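Local coordinates for protein glutathione peroxidase (Schistosoma mansoni, PDB 2V1M) that catalyses the reduction of hydrogen peroxide by glutathione, yielding water and glutathione disulfide, at residues 15-20 / 100-105; 30-35 / 139-144; 48-53 / 94-99. All blocks are in the same frame, centred on the assembly; numbering follows the deposited sequence. Where two conformers were deposited one is given.

Followed from the N terminus, the chain makes the first half of contact 1 at the hairpin of strands 15-17 and 23-25, then that of contact 2 at the start of central strand 33-39, and that of contact 3 on helix 46-60. Contact 3 closes first, at 94-99; contact 1 closes just after it, at 100-105, and contact 2 last, at 139-144. Contacts 1 and 2 therefore cross along the chain, while contact 3 lies within both loops. Contact 1 ties the hairpin to the sheet edge, contact 2 pairs two neighbouring strands, and contact 3 packs a helix on the connection into strand 99-100. Contact 3 meets the others through Tyr50-Met100 and Leu53-Leu35 packing.

Contact 1: residues 15-20 / 100-105; sequences TVKDIN and MFSKIK
The N-terminal beta hairpin, strands 15-17 and 23-25, is joined to the end of edge strand 99-100 of the thioredoxin-fold sheet by a single backbone bridge between Asp18 and Phe101, whose CA atoms lie 3.8 Å apart. The touching pieces of chain run 107° to each other, which fits a local crossing rather than a continued ladder. Ser102 N donates to Lys17 O over 2.9 Å in a fairly straight bond (164°), and Ile19 N donates to Met100 O over 3.0 Å from above the carbonyl plane. A side chain adds the third bond: chi1 of -73° sets Ser102 OG beside its own backbone N, from where it gives its proton to Asp18 O at 2.7 Å, above that carbonyl's plane. A water donates to both Lys17 O and Ser102 O, giving Lys17 O two donors.

Two apolar pairs flank this polar crossing. Val16 CG2 comes obliquely against the Phe101 ring, 3.5 Å from CE1, while Lys17 O sits at the ring edge. Ile19 and Met100 lie side by side and point the same way, with Ile19 CG2 3.7 Å from Met100 CB; helix 83-94 also packs on Ile19. The Asp18 carboxylate leads away, its OD1 accepting from Asn20 N in an Asx turn and from Val22 N, while Lys17 NZ forms a salt bridge with Asp23.

Among the backbone oxygens here, Phe101 O lacks a polar partner in the model: Ile19 CB and CG1 both lie 3.6 Å from it. The crossing is thus fixed chiefly by backbone groups and one serine hydroxyl, with hydrophobic packing over that oxygen.

Contact 2: residues 30-35 / 139-144; sequences RGHVCL and VDRQGQ
Arg141 NH1 donates to Gly31 O over 2.8 Å (156°), lying in the carbonyl plane while the oxygen lies 2° out of the guanidinium plane. The other amino nitrogen, NH2, bonds Leu166 O and Lys63 O, so main-chain oxygens from three places hold the guanidinium. In the other direction, Gly31 N reaches Arg141 O only weakly.

Further in, Cys34 N donates to Val139 O over 2.9 Å in a bond of 161°, to which Val33 CA adds a lesser C-H...O contact with Val139 O at 3.4 Å. The return bond, Val139 N to Cys34 O at 2.8 Å, completes an antiparallel hydrogen-bonded pair between the start of strand 33-39 and the end of strand 136-139, neighbours in the central sheet. The CB atoms of Cys34 and Val139 lie on the same face of it, 4.1 Å apart. Beyond this pair the regular bonding stops although the backbones stay close, the CA atoms of Gly31 and Arg141 being 4.3 Å apart. The Arg141 chain, extended from CG to NE, runs past Val33, with CG 3.7 Å from Val33 CG2.

Arg141 itself sits in a type I turn from Asp140 to Gly143. Asp140 OD1 accepts from Gln142 N and Gln144 N on opposite faces of the carboxylate plane, the first bond forming an Asx turn. The aspartate thus shapes the turn that presents the arginine, whose positive charge is probably stabilised by the carbonyl dipoles of Gly31, Leu166 and Lys63.

Contact 3: residues 48-53 / 94-99; sequences KNYRQL and YGVQFD
Tyr50 presents a bump and Tyr94 the flat surface that receives it: Tyr50 CB stands over the centre of the Tyr94 ring, 3.5 Å from its centroid, in a CH-pi contact. The two rings are nearly parallel (4°) but slid apart, their centroids separated by 5.0 Å, so they barely overlap; the methylene, rather than the ring, stands over the centre of the face, with Tyr50 CG beside it near Tyr94 CD2 and CE2. Tyr94 is itself a bump toward Arg51. Its CD1 edge atom stands over the centre of the guanidinium, 3.6 Å from Arg51 CZ, with the planes 77° apart; the charged group therefore meets the ring at its rim.

Further along, the Tyr50 ring fits beside two side chains of the loop. Val96 CG2 touches Tyr50 CD1 obliquely at 3.7 Å, and Phe98 CZ approaches the same atom at 3.9 Å, Tyr50 CD1 lying near the Phe98 plane at its edge. One face of the Phe98 ring takes Val96 CG1 over its centre, and Leu53 CB lies 3.9 Å from Phe98 CE1.

The groove so filled lies between helix 46-60, which starts shortly after Cys43, probably the active-site residue, and the loop that leaves helix 83-94 after Tyr94, its first residue, Gly95, having positive phi. The two segments share no direct polar bond; a water bridges them, accepting from Arg51 NH1, which also bonds Lys93 O, and donating to Tyr94 O. Aromatic and aliphatic packing thus joins helix to loop, while Tyr94 is held at both ends, OH by Asp47 and backbone O through the water to Arg51.

Contact 1: residues 15-20 / 100-105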
loop_
_atom_site.group_PDB
_atom_site.type_symbol
_atom_site.label_atom_id
_atom_site.label_comp_id
_atom_site.label_asym_id
_atom_site.label_seq_id
_atom_site.Cartn_x
_atom_site.Cartn_y
_atom_site.Cartn_z
ATOM N N THR A 15 13.676 -2.499 2.294
ATOM C CA THR A 15 13.467 -3.922 2.217
ATOM C C THR A 15 12.358 -4.268 3.202
ATOM O O THR A 15 12.326 -3.729 4.337
ATOM C CB THR A 15 14.791 -4.697 2.546
ATOM O OG1 THR A 15 15.782 -4.261 1.611
ATOM C CG2 THR A 15 14.642 -6.191 2.369
ATOM N N VAL A 16 11.436 -5.126 2.780
ATOM C CA VAL A 16 10.250 -5.482 3.575
ATOM C C VAL A 16 10.025 -6.964 3.459
ATOM O O VAL A 16 10.376 -7.601 2.455
ATOM C CB VAL A 16 8.997 -4.694 3.113
ATOM C CG1 VAL A 16 9.117 -3.203 3.475
ATOM C CG2 VAL A 16 8.740 -4.857 1.624
ATOM N N LYS A 17 9.393 -7.535 4.468
ATOM C CA LYS A 17 9.045 -8.956 4.457
ATOM C C LYS A 17 7.665 -9.117 3.808
ATOM O O LYS A 17 6.689 -8.498 4.230
ATOM C CB LYS A 17 9.025 -9.458 5.899
ATOM C CG LYS A 17 8.908 -10.985 6.028
ATOM C CD LYS A 17 8.918 -11.454 7.496
ATOM C CE LYS A 17 10.188 -11.033 8.262
ATOM N NZ LYS A 17 11.383 -11.615 7.646
ATOM N N ASP A 18 7.590 -9.978 2.793
ATOM C CA ASP A 18 6.297 -10.236 2.148
ATOM C C ASP A 18 5.436 -11.168 3.020
ATOM O O ASP A 18 5.881 -11.635 4.078
ATOM C CB ASP A 18 6.462 -10.683 0.683
ATOM C CG ASP A 18 6.782 -12.156 0.480
ATOM O OD1 ASP A 18 6.700 -12.968 1.421
ATOM O OD2 ASP A 18 7.076 -12.474 -0.704
ATOM N N ILE A 19 4.211 -11.425 2.589
ATOM C CA ILE A 19 3.269 -12.133 3.478
ATOM C C ILE A 19 3.650 -13.594 3.697
ATOM O O ILE A 19 3.155 -14.215 4.629
ATOM C CB ILE A 19 1.815 -11.959 3.045
ATOM C CG1 ILE A 19 0.829 -12.209 4.199
ATOM C CG2 ILE A 19 1.538 -12.822 1.800
ATOM C CD1 ILE A 19 -0.549 -11.614 3.922
ATOM N N ASN A 20 4.507 -14.115 2.816
ATOM C CA ASN A 20 5.036 -15.489 2.939
ATOM C C ASN A 20 6.305 -15.560 3.772
ATOM O O ASN A 20 6.888 -16.658 3.929
ATOM C CB ASN A 20 5.322 -16.061 1.550
ATOM C CG ASN A 20 4.055 -16.155 0.702
ATOM O OD1 ASN A 20 2.979 -16.484 1.234
ATOM N ND2 ASN A 20 4.164 -15.845 -0.584
ATOM N N MET A 100 1.018 -8.756 -1.350
ATOM C CA MET A 100 0.723 -8.724 0.076
ATOM C C MET A 100 1.994 -8.857 0.884
ATOM O O MET A 100 2.897 -9.650 0.552
ATOM C CB MET A 100 -0.203 -9.897 0.446
ATOM C CG MET A 100 -1.612 -9.859 -0.187
ATOM S SD MET A 100 -2.640 -8.474 0.353
ATOM C CE MET A 100 -2.649 -8.682 2.131
ATOM N N PHE A 101 2.032 -8.107 1.989
ATOM C CA PHE A 101 3.205 -8.077 2.879
ATOM C C PHE A 101 2.891 -8.556 4.277
ATOM O O PHE A 101 1.740 -8.714 4.675
ATOM C CB PHE A 101 3.843 -6.676 2.841
ATOM C CG PHE A 101 4.397 -6.372 1.455
ATOM C CD1 PHE A 101 5.709 -6.718 1.141
ATOM C CD2 PHE A 101 3.559 -5.886 0.433
ATOM C CE1 PHE A 101 6.222 -6.526 -0.159
ATOM C CE2 PHE A 101 4.044 -5.720 -0.844
ATOM C CZ PHE A 101 5.373 -6.062 -1.156
ATOM N N SER A 102 3.952 -8.819 5.048
ATOM C CA SER A 102 3.798 -9.068 6.456
ATOM C C SER A 102 3.412 -7.787 7.215
ATOM O O SER A 102 3.623 -6.646 6.774
ATOM C CB SER A 102 5.098 -9.664 7.041
ATOM O OG SER A 102 5.284 -11.013 6.646
ATOM N N LYS A 103 2.831 -8.020 8.388
ATOM C CA LYS A 103 2.300 -6.933 9.221
ATOM C C LYS A 103 3.436 -6.031 9.713
ATOM O O LYS A 103 4.537 -6.492 10.095
ATOM C CB LYS A 103 1.478 -7.563 10.349
ATOM C CG LYS A 103 0.699 -6.585 11.228
ATOM C CD LYS A 103 0.116 -7.256 12.460
ATOM C CE LYS A 103 -0.857 -8.375 12.088
ATOM N NZ LYS A 103 -1.510 -8.939 13.306
ATOM N N ILE A 104 3.162 -4.722 9.698
ATOM C CA ILE A 104 4.076 -3.685 10.136
ATOM C C ILE A 104 3.318 -2.654 10.954
ATOM O O ILE A 104 2.070 -2.643 11.032
ATOM C CB ILE A 104 4.744 -2.987 8.940
ATOM C CG1 ILE A 104 3.703 -2.331 8.024
ATOM C CG2 ILE A 104 5.682 -3.977 8.196
ATOM C CD1 ILE A 104 4.293 -1.302 7.042
ATOM N N LYS A 105 4.082 -1.736 11.530
ATOM C CA LYS A 105 3.531 -0.476 12.076
ATOM C C LYS A 105 3.775 0.627 11.036
ATOM O O LYS A 105 4.778 0.623 10.293
ATOM C CB LYS A 105 4.193 -0.129 13.400
ATOM C CG LYS A 105 3.734 -1.110 14.494
ATOM C CD LYS A 105 4.511 -0.885 15.794
ATOM C CE LYS A 105 3.919 -1.786 16.870
ATOM N NZ LYS A 105 4.472 -1.465 18.202
HETATM O O HOH W 1 6.225 -6.063 5.601
#

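Contact 2: residues 30-35 / 139-144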
loop_
_atom_site.group_PDB
_atom_site.type_symbol
_atom_site.label_atom_id
_atom_site.label_comp_id
_atom_site.label_asym_id
_atom_site.label_seq_id
_atom_site.Cartn_x
_atom_site.Cartn_y
_atom_site.Cartn_z
ATOM N N ARG A 30 11.184 -0.831 -9.418
ATOM C CA ARG A 30 11.757 0.234 -10.251
ATOM C C ARG A 30 11.042 0.293 -11.596
ATOM O O ARG A 30 10.851 -0.725 -12.274
ATOM C CB ARG A 30 13.237 -0.020 -10.500
ATOM C CG ARG A 30 13.989 1.217 -10.954
ATOM C CD ARG A 30 15.505 1.011 -10.917
ATOM N NE ARG A 30 16.154 1.094 -9.587
ATOM C CZ ARG A 30 16.612 2.223 -9.050
ATOM N NH1 ARG A 30 16.404 3.364 -9.677
ATOM N NH2 ARG A 30 17.236 2.232 -7.865
ATOM N N GLY A 31 10.653 1.498 -11.986
ATOM C CA GLY A 31 10.036 1.714 -13.284
ATOM C C GLY A 31 8.530 1.506 -13.330
ATOM O O GLY A 31 7.939 1.752 -14.376
ATOM N N HIS A 32 7.928 1.067 -12.227
ATOM C CA HIS A 32 6.470 0.849 -12.136
ATOM C C HIS A 32 5.838 1.866 -11.220
ATOM O O HIS A 32 6.453 2.318 -10.264
ATOM C CB HIS A 32 6.208 -0.583 -11.648
ATOM C CG HIS A 32 6.569 -1.605 -12.703
ATOM N ND1 HIS A 32 7.090 -2.856 -12.428
ATOM C CD2 HIS A 32 6.494 -1.532 -14.059
ATOM C CE1 HIS A 32 7.319 -3.499 -13.563
ATOM N NE2 HIS A 32 6.955 -2.723 -14.567
ATOM N N VAL A 33 4.601 2.236 -11.520
ATOM C CA VAL A 33 3.834 3.078 -10.599
ATOM C C VAL A 33 3.339 2.190 -9.474
ATOM O O VAL A 33 2.836 1.096 -9.749
ATOM C CB VAL A 33 2.649 3.747 -11.350
ATOM C CG1 VAL A 33 1.702 4.473 -10.394
ATOM C CG2 VAL A 33 3.163 4.676 -12.424
ATOM N N CYS A 34 3.469 2.655 -8.216
ATOM C CA CYS A 34 3.033 1.859 -7.092
ATOM C C CYS A 34 1.958 2.566 -6.299
ATOM O O CYS A 34 2.027 3.787 -6.076
ATOM C CB CYS A 34 4.202 1.516 -6.141
ATOM S SG CYS A 34 5.531 0.576 -6.914
ATOM N N LEU A 35 0.979 1.785 -5.850
ATOM C CA LEU A 35 -0.042 2.264 -4.933
ATOM C C LEU A 35 0.137 1.476 -3.642
ATOM O O LEU A 35 -0.009 0.245 -3.652
ATOM C CB LEU A 35 -1.449 2.069 -5.508
ATOM C CG LEU A 35 -2.549 2.721 -4.643
ATOM C CD1 LEU A 35 -2.439 4.268 -4.643
ATOM C CD2 LEU A 35 -3.917 2.248 -5.136
ATOM N N VAL A 139 3.085 6.408 -5.839
ATOM C CA VAL A 139 4.529 6.493 -6.077
ATOM C C VAL A 139 4.755 6.374 -7.580
ATOM O O VAL A 139 4.246 5.444 -8.243
ATOM C CB VAL A 139 5.234 5.371 -5.316
ATOM C CG1 VAL A 139 6.768 5.390 -5.580
ATOM C CG2 VAL A 139 4.940 5.412 -3.824
ATOM N N ASP A 140 5.529 7.318 -8.127
ATOM C CA ASP A 140 5.775 7.336 -9.560
ATOM C C ASP A 140 6.812 6.267 -9.995
ATOM O O ASP A 140 7.338 5.488 -9.186
ATOM C CB ASP A 140 6.141 8.771 -9.991
ATOM C CG ASP A 140 7.557 9.213 -9.591
ATOM O OD1 ASP A 140 8.376 8.387 -9.127
ATOM O OD2 ASP A 140 7.790 10.434 -9.761
ATOM N N ARG A 141 7.055 6.244 -11.310
ATOM C CA ARG A 141 7.968 5.252 -11.898
ATOM C C ARG A 141 9.432 5.426 -11.483
ATOM O O ARG A 141 10.240 4.541 -11.805
ATOM C CB ARG A 141 7.882 5.278 -13.404
ATOM C CG ARG A 141 6.525 4.773 -13.975
ATOM C CD ARG A 141 6.565 4.740 -15.483
ATOM N NE ARG A 141 5.324 4.366 -16.176
ATOM C CZ ARG A 141 4.927 3.119 -16.411
ATOM N NH1 ARG A 141 5.576 2.083 -15.903
ATOM N NH2 ARG A 141 3.837 2.877 -17.145
ATOM N N GLN A 142 9.753 6.541 -10.810
ATOM C CA GLN A 142 11.080 6.789 -10.237
ATOM C C GLN A 142 11.096 6.613 -8.724
ATOM O O GLN A 142 12.060 6.992 -8.050
ATOM C CB GLN A 142 11.609 8.185 -10.650
ATOM C CG GLN A 142 11.923 8.275 -12.119
ATOM C CD GLN A 142 10.697 8.393 -13.004
ATOM O OE1 GLN A 142 9.794 9.190 -12.742
ATOM N NE2 GLN A 142 10.678 7.613 -14.071
ATOM N N GLY A 143 10.048 6.022 -8.158
ATOM C CA GLY A 143 10.056 5.661 -6.753
ATOM C C GLY A 143 9.774 6.829 -5.807
ATOM O O GLY A 143 10.033 6.726 -4.605
ATOM N N GLN A 144 9.224 7.920 -6.355
ATOM C CA GLN A 144 8.950 9.143 -5.577
ATOM C C GLN A 144 7.481 9.155 -5.154
ATOM O O GLN A 144 6.587 9.105 -6.008
ATOM C CB GLN A 144 9.241 10.380 -6.425
ATOM C CG GLN A 144 10.632 10.345 -7.059
ATOM C CD GLN A 144 11.715 10.302 -6.013
ATOM O OE1 GLN A 144 11.862 11.251 -5.244
ATOM N NE2 GLN A 144 12.465 9.214 -5.951
HETATM O O HOH W 2 8.639 3.030 -8.716
#

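Contact 3: residues 48-53 / 94-99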
loop_
_atom_site.group_PDB
_atom_site.type_symbol
_atom_site.label_atom_id
_atom_site.label_comp_id
_atom_site.label_asym_id
_atom_site.label_seq_id
_atom_site.Cartn_x
_atom_site.Cartn_y
_atom_site.Cartn_z
ATOM N N LYS A 48 -14.870 -3.053 0.431
ATOM C CA LYS A 48 -14.847 -2.139 -0.713
ATOM C C LYS A 48 -13.415 -1.843 -1.165
ATOM O O LYS A 48 -13.131 -1.769 -2.367
ATOM C CB LYS A 48 -15.671 -0.884 -0.476
ATOM C CG LYS A 48 -15.234 0.089 0.552
ATOM C CD LYS A 48 -16.358 1.134 0.666
ATOM C CE LYS A 48 -16.101 2.062 1.805
ATOM N NZ LYS A 48 -17.189 3.069 1.921
ATOM N N ASN A 49 -12.515 -1.672 -0.182
ATOM C CA ASN A 49 -11.109 -1.399 -0.568
ATOM C C ASN A 49 -10.503 -2.597 -1.299
ATOM O O ASN A 49 -9.901 -2.426 -2.372
ATOM C CB ASN A 49 -10.246 -1.007 0.628
ATOM C CG ASN A 49 -10.390 0.455 0.948
ATOM O OD1 ASN A 49 -9.656 1.294 0.401
ATOM N ND2 ASN A 49 -11.320 0.778 1.834
ATOM N N TYR A 50 -10.605 -3.805 -0.717
ATOM C CA TYR A 50 -10.003 -4.966 -1.395
ATOM C C TYR A 50 -10.649 -5.231 -2.753
ATOM O O TYR A 50 -9.956 -5.555 -3.711
ATOM C CB TYR A 50 -10.110 -6.199 -0.501
ATOM C CG TYR A 50 -8.907 -6.339 0.419
ATOM C CD1 TYR A 50 -7.685 -6.872 -0.020
ATOM C CD2 TYR A 50 -9.011 -5.927 1.758
ATOM C CE1 TYR A 50 -6.602 -6.973 0.853
ATOM C CE2 TYR A 50 -7.916 -6.007 2.641
ATOM C CZ TYR A 50 -6.714 -6.532 2.179
ATOM O OH TYR A 50 -5.669 -6.579 3.053
ATOM N N ARG A 51 -11.976 -5.113 -2.863
ATOM C CA ARG A 51 -12.639 -5.375 -4.150
ATOM C C ARG A 51 -12.128 -4.386 -5.193
ATOM O O ARG A 51 -11.780 -4.778 -6.323
ATOM C CB ARG A 51 -14.165 -5.265 -4.035
ATOM C CG ARG A 51 -14.857 -6.302 -3.196
ATOM C CD ARG A 51 -15.109 -7.598 -3.895
ATOM N NE ARG A 51 -15.837 -8.484 -2.993
ATOM C CZ ARG A 51 -15.663 -9.783 -2.892
ATOM N NH1 ARG A 51 -14.803 -10.416 -3.708
ATOM N NH2 ARG A 51 -16.379 -10.424 -1.968
ATOM N N GLN A 52 -12.110 -3.098 -4.855
ATOM C CA GLN A 52 -11.690 -2.111 -5.846
ATOM C C GLN A 52 -10.196 -2.275 -6.176
ATOM O O GLN A 52 -9.814 -2.095 -7.337
ATOM C CB GLN A 52 -11.972 -0.700 -5.380
ATOM C CG GLN A 52 -13.480 -0.412 -5.324
ATOM C CD GLN A 52 -13.808 1.052 -5.111
ATOM O OE1 GLN A 52 -12.943 1.923 -5.109
ATOM N NE2 GLN A 52 -15.081 1.338 -4.954
ATOM N N LEU A 53 -9.362 -2.536 -5.165
ATOM C CA LEU A 53 -7.937 -2.749 -5.456
ATOM C C LEU A 53 -7.711 -3.927 -6.399
ATOM O O LEU A 53 -6.857 -3.877 -7.281
ATOM C CB LEU A 53 -7.120 -2.891 -4.168
ATOM C CG LEU A 53 -7.047 -1.616 -3.328
ATOM C CD1 LEU A 53 -6.501 -1.983 -1.930
ATOM C CD2 LEU A 53 -6.103 -0.589 -3.992
ATOM N N TYR A 94 -11.407 -12.373 -1.901
ATOM C CA TYR A 94 -11.325 -11.335 -2.941
ATOM C C TYR A 94 -10.523 -11.784 -4.152
ATOM O O TYR A 94 -10.488 -11.079 -5.171
ATOM C CB TYR A 94 -10.707 -10.045 -2.385
ATOM C CG TYR A 94 -11.344 -9.578 -1.106
ATOM C CD1 TYR A 94 -12.649 -9.130 -1.059
ATOM C CD2 TYR A 94 -10.584 -9.548 0.068
ATOM C CE1 TYR A 94 -13.216 -8.709 0.158
ATOM C CE2 TYR A 94 -11.103 -9.126 1.263
ATOM C CZ TYR A 94 -12.408 -8.721 1.315
ATOM O OH TYR A 94 -12.877 -8.285 2.528
ATOM N N GLY A 95 -9.819 -12.902 -4.059
ATOM C CA GLY A 95 -8.940 -13.312 -5.155
ATOM C C GLY A 95 -7.787 -12.322 -5.386
ATOM O O GLY A 95 -7.366 -12.109 -6.523
ATOM N N VAL A 96 -7.236 -11.775 -4.286
ATOM C CA VAL A 96 -6.162 -10.813 -4.406
ATOM C C VAL A 96 -4.992 -11.385 -5.225
ATOM O O VAL A 96 -4.428 -12.440 -4.863
ATOM C CB VAL A 96 -5.644 -10.419 -3.014
ATOM C CG1 VAL A 96 -4.335 -9.641 -3.106
ATOM C CG2 VAL A 96 -6.712 -9.598 -2.289
ATOM N N GLN A 97 -4.615 -10.634 -6.265
ATOM C CA GLN A 97 -3.454 -10.999 -7.102
ATOM C C GLN A 97 -2.317 -10.015 -6.975
ATOM O O GLN A 97 -1.231 -10.275 -7.513
ATOM C CB GLN A 97 -3.870 -11.130 -8.562
ATOM C CG GLN A 97 -4.789 -12.293 -8.811
ATOM C CD GLN A 97 -5.244 -12.281 -10.240
ATOM O OE1 GLN A 97 -5.904 -11.339 -10.684
ATOM N NE2 GLN A 97 -4.829 -13.285 -11.021
ATOM N N PHE A 98 -2.536 -8.869 -6.322
ATOM C CA PHE A 98 -1.487 -7.902 -6.086
ATOM C C PHE A 98 -0.619 -8.350 -4.883
ATOM O O PHE A 98 -0.813 -9.450 -4.333
ATOM C CB PHE A 98 -2.053 -6.488 -5.914
ATOM C CG PHE A 98 -3.146 -6.355 -4.878
ATOM C CD1 PHE A 98 -4.500 -6.498 -5.231
ATOM C CD2 PHE A 98 -2.827 -6.124 -3.529
ATOM C CE1 PHE A 98 -5.496 -6.391 -4.264
ATOM C CE2 PHE A 98 -3.828 -6.041 -2.561
ATOM C CZ PHE A 98 -5.172 -6.195 -2.923
ATOM N N ASP A 99 0.397 -7.550 -4.539
ATOM C CA ASP A 99 1.420 -7.995 -3.605
ATOM C C ASP A 99 1.008 -7.701 -2.168
ATOM O O ASP A 99 0.753 -6.558 -1.793
ATOM C CB ASP A 99 2.751 -7.352 -3.972
ATOM C CG ASP A 99 3.306 -7.879 -5.287
ATOM O OD1 ASP A 99 2.951 -9.005 -5.691
ATOM O OD2 ASP A 99 4.130 -7.158 -5.888
HETATM O O HOH W 3 -12.768 -9.617 -5.675
#